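Local coordinates for phosphoenolpyruvate--protein phosphotransferase (Escherichia coli, PDB 5T12) that is the Enzyme I-type N-terminal domain of Enzyme I-Ntr, which probably passes a phosphoryl group from phosphoenolpyruvate to the carrier protein NPr in the nitrogen-related phosphotransferase system, at residues A[54-57]-A[58-61]. The protein carries 1 engineered substitution. Sequence-based numbering, arbitrary orientation.
Sequences FRRY and SKRF
The rings of Tyr57 and Phe61, an i, i+4 pair in the last turns of helix 36-61 in the helical subdomain of the Enzyme I N-terminal region, run nearly parallel (planes 6° apart) side by side with little overlap, centroids 5.5 Å apart. Over one face of the Phe61 ring, nearer its border than its centre, sits Tyr57 O, 3.0 Å from Phe61 CG; the helical bond from Phe61 N to Tyr57 O (2.6 Å) holds it there. At the edge of the Tyr57 ring lies the guanidinium of Arg60, steeply turned to it (79°), with NH2 3.3 Å from Tyr57 CE1; Tyr57 CD1 in turn lies over one guanidinium face. Phe61 CG, anti to its own carbonyl carbon (chi1 -65°), projects beside the Tyr57 side chain, putting CE2 3.7 Å from Tyr57 CB. Phe54 and Phe61 pack on Phe73, while Tyr57 and Phe61 reach Leu195, tying this helix end to the alpha/beta, PEP-utilising mobile domain. On the exposed side Arg56 NH2 and Lys59 NZ approach to 3.0 Å, two like charges without a bond between them. Ser58 OG stands 3.0 Å from both Phe54 O and Arg55 O, its single proton able to serve either carbonyl.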
ATOM      1  N   PHE A  54      -8.237   9.648   1.861  1.00 38.33           N
ATOM      2  CA  PHE A  54      -7.175  10.649   1.892  1.00 33.19           C
ATOM      3  C   PHE A  54      -7.519  11.807   2.819  1.00 29.17           C
ATOM      4  O   PHE A  54      -6.617  12.472   3.342  1.00 36.43           O
ATOM      5  CB  PHE A  54      -6.904  11.167   0.480  1.00 28.69           C
ATOM      6  CG  PHE A  54      -5.928  10.333  -0.296  1.00 35.73           C
ATOM      7  CD1 PHE A  54      -6.266   9.057  -0.719  1.00 40.88           C
ATOM      8  CD2 PHE A  54      -4.674  10.827  -0.610  1.00 33.37           C
ATOM      9  CE1 PHE A  54      -5.366   8.289  -1.434  1.00 40.25           C
ATOM     10  CE2 PHE A  54      -3.770  10.063  -1.323  1.00 42.37           C
ATOM     11  CZ  PHE A  54      -4.117   8.793  -1.737  1.00 39.11           C
ATOM     12  N   ARG A  55      -8.810  12.060   3.037  1.00 33.73           N
ATOM     13  CA  ARG A  55      -9.215  13.180   3.880  1.00 44.28           C
ATOM     14  C   ARG A  55      -8.872  12.921   5.345  1.00 40.01           C
ATOM     15  O   ARG A  55      -8.366  13.811   6.039  1.00 41.51           O
ATOM     16  CB  ARG A  55     -10.711  13.452   3.704  1.00 41.66           C
ATOM     17  CG  ARG A  55     -11.088  14.930   3.724  1.00 36.88           C
ATOM     18  CD  ARG A  55     -12.546  15.176   3.326  1.00 64.64           C
ATOM     19  NE  ARG A  55     -12.748  15.187   1.878  1.00 60.84           N
ATOM     20  CZ  ARG A  55     -13.522  14.328   1.219  1.00 57.88           C
ATOM     21  NH1 ARG A  55     -14.178  13.387   1.880  1.00 68.41           N
ATOM     22  NH2 ARG A  55     -13.647  14.416  -0.099  1.00 51.61           N
ATOM     23  N   ARG A  56      -9.132  11.703   5.834  1.00 45.80           N
ATOM     24  CA  ARG A  56      -8.847  11.403   7.235  1.00 50.46           C
ATOM     25  C   ARG A  56      -7.357  11.213   7.485  1.00 45.99           C
ATOM     26  O   ARG A  56      -6.867  11.546   8.569  1.00 55.65           O
ATOM     27  CB  ARG A  56      -9.603  10.153   7.689  1.00 50.42           C
ATOM     28  CG  ARG A  56     -10.614   9.607   6.701  1.00 64.74           C
ATOM     29  CD  ARG A  56     -11.934  10.362   6.757  1.00 54.45           C
ATOM     30  NE  ARG A  56     -13.034   9.497   7.170  1.00 70.41           N
ATOM     31  CZ  ARG A  56     -13.452   9.373   8.425  1.00 90.26           C
ATOM     32  NH1 ARG A  56     -14.460   8.563   8.716  1.00 82.83           N
ATOM     33  NH2 ARG A  56     -12.862  10.063   9.392  1.00 69.86           N
ATOM     34  N   TYR A  57      -6.626  10.670   6.507  1.00 36.51           N
ATOM     35  CA  TYR A  57      -5.197  10.447   6.698  1.00 34.52           C
ATOM     36  C   TYR A  57      -4.456  11.764   6.895  1.00 35.33           C
ATOM     37  O   TYR A  57      -3.632  11.889   7.807  1.00 52.73           O
ATOM     38  CB  TYR A  57      -4.624   9.668   5.514  1.00 47.39           C
ATOM     39  CG  TYR A  57      -4.804   8.169   5.630  1.00 51.59           C
ATOM     40  CD1 TYR A  57      -4.930   7.560   6.873  1.00 61.94           C
ATOM     41  CD2 TYR A  57      -4.847   7.364   4.500  1.00 68.41           C
ATOM     42  CE1 TYR A  57      -5.095   6.192   6.986  1.00 50.60           C
ATOM     43  CE2 TYR A  57      -5.011   5.992   4.603  1.00 59.81           C
ATOM     44  CZ  TYR A  57      -5.133   5.414   5.849  1.00 69.25           C
ATOM     45  OH  TYR A  57      -5.297   4.052   5.956  1.00 78.06           O
ATOM     46  N   SER A  58      -4.744  12.761   6.054  1.00 40.35           N
ATOM     47  CA  SER A  58      -4.154  14.083   6.250  1.00 46.40           C
ATOM     48  C   SER A  58      -4.625  14.717   7.552  1.00 38.45           C
ATOM     49  O   SER A  58      -3.870  15.463   8.187  1.00 39.53           O
ATOM     50  CB  SER A  58      -4.486  14.987   5.064  1.00 36.15           C
ATOM     51  OG  SER A  58      -5.881  15.015   4.816  1.00 61.88           O
ATOM     52  N   LYS A  59      -5.866  14.439   7.960  1.00 49.45           N
ATOM     53  CA  LYS A  59      -6.340  14.896   9.263  1.00 55.94           C
ATOM     54  C   LYS A  59      -5.566  14.238  10.396  1.00 53.34           C
ATOM     55  O   LYS A  59      -5.312  14.871  11.427  1.00 63.33           O
ATOM     56  CB  LYS A  59      -7.834  14.609   9.398  1.00 68.74           C
ATOM     57  CG  LYS A  59      -8.416  14.890  10.772  1.00 70.11           C
ATOM     58  CD  LYS A  59      -9.747  14.181  10.935  1.00 71.56           C
ATOM     59  CE  LYS A  59      -9.585  12.684  10.733  1.00 66.35           C
ATOM     60  NZ  LYS A  59     -10.893  11.980  10.679  1.00 54.59           N
ATOM     61  N   ARG A  60      -5.177  12.974  10.222  1.00 46.51           N
ATOM     62  CA  ARG A  60      -4.408  12.274  11.244  1.00 48.47           C
ATOM     63  C   ARG A  60      -2.926  12.621  11.172  1.00 53.42           C
ATOM     64  O   ARG A  60      -2.278  12.799  12.210  1.00 65.51           O
ATOM     65  CB  ARG A  60      -4.597  10.765  11.100  1.00 50.77           C
ATOM     66  CG  ARG A  60      -5.934  10.239  11.584  1.00 47.18           C
ATOM     67  CD  ARG A  60      -6.085   8.782  11.195  1.00 57.29           C
ATOM     68  NE  ARG A  60      -4.811   8.075  11.295  1.00 71.10           N
ATOM     69  CZ  ARG A  60      -4.598   6.849  10.831  1.00 59.61           C
ATOM     70  NH1 ARG A  60      -3.404   6.286  10.965  1.00 40.87           N
ATOM     71  NH2 ARG A  60      -5.575   6.187  10.229  1.00 62.91           N
ATOM     72  N   PHE A  61      -2.373  12.713   9.959  1.00 51.38           N
ATOM     73  CA  PHE A  61      -0.944  12.962   9.803  1.00 53.45           C
ATOM     74  C   PHE A  61      -0.532  14.327  10.336  1.00 53.86           C
ATOM     75  O   PHE A  61       0.629  14.502  10.719  1.00 52.78           O
ATOM     76  CB  PHE A  61      -0.539  12.843   8.332  1.00 34.85           C
ATOM     77  CG  PHE A  61      -0.699  11.461   7.766  1.00 51.10           C
ATOM     78  CD1 PHE A  61      -0.755  10.356   8.599  1.00 49.42           C
ATOM     79  CD2 PHE A  61      -0.793  11.269   6.397  1.00 52.06           C
ATOM     80  CE1 PHE A  61      -0.902   9.086   8.077  1.00 39.22           C
ATOM     81  CE2 PHE A  61      -0.939  10.000   5.871  1.00 33.34           C
ATOM     82  CZ  PHE A  61      -0.994   8.908   6.712  1.00 41.29           C
TER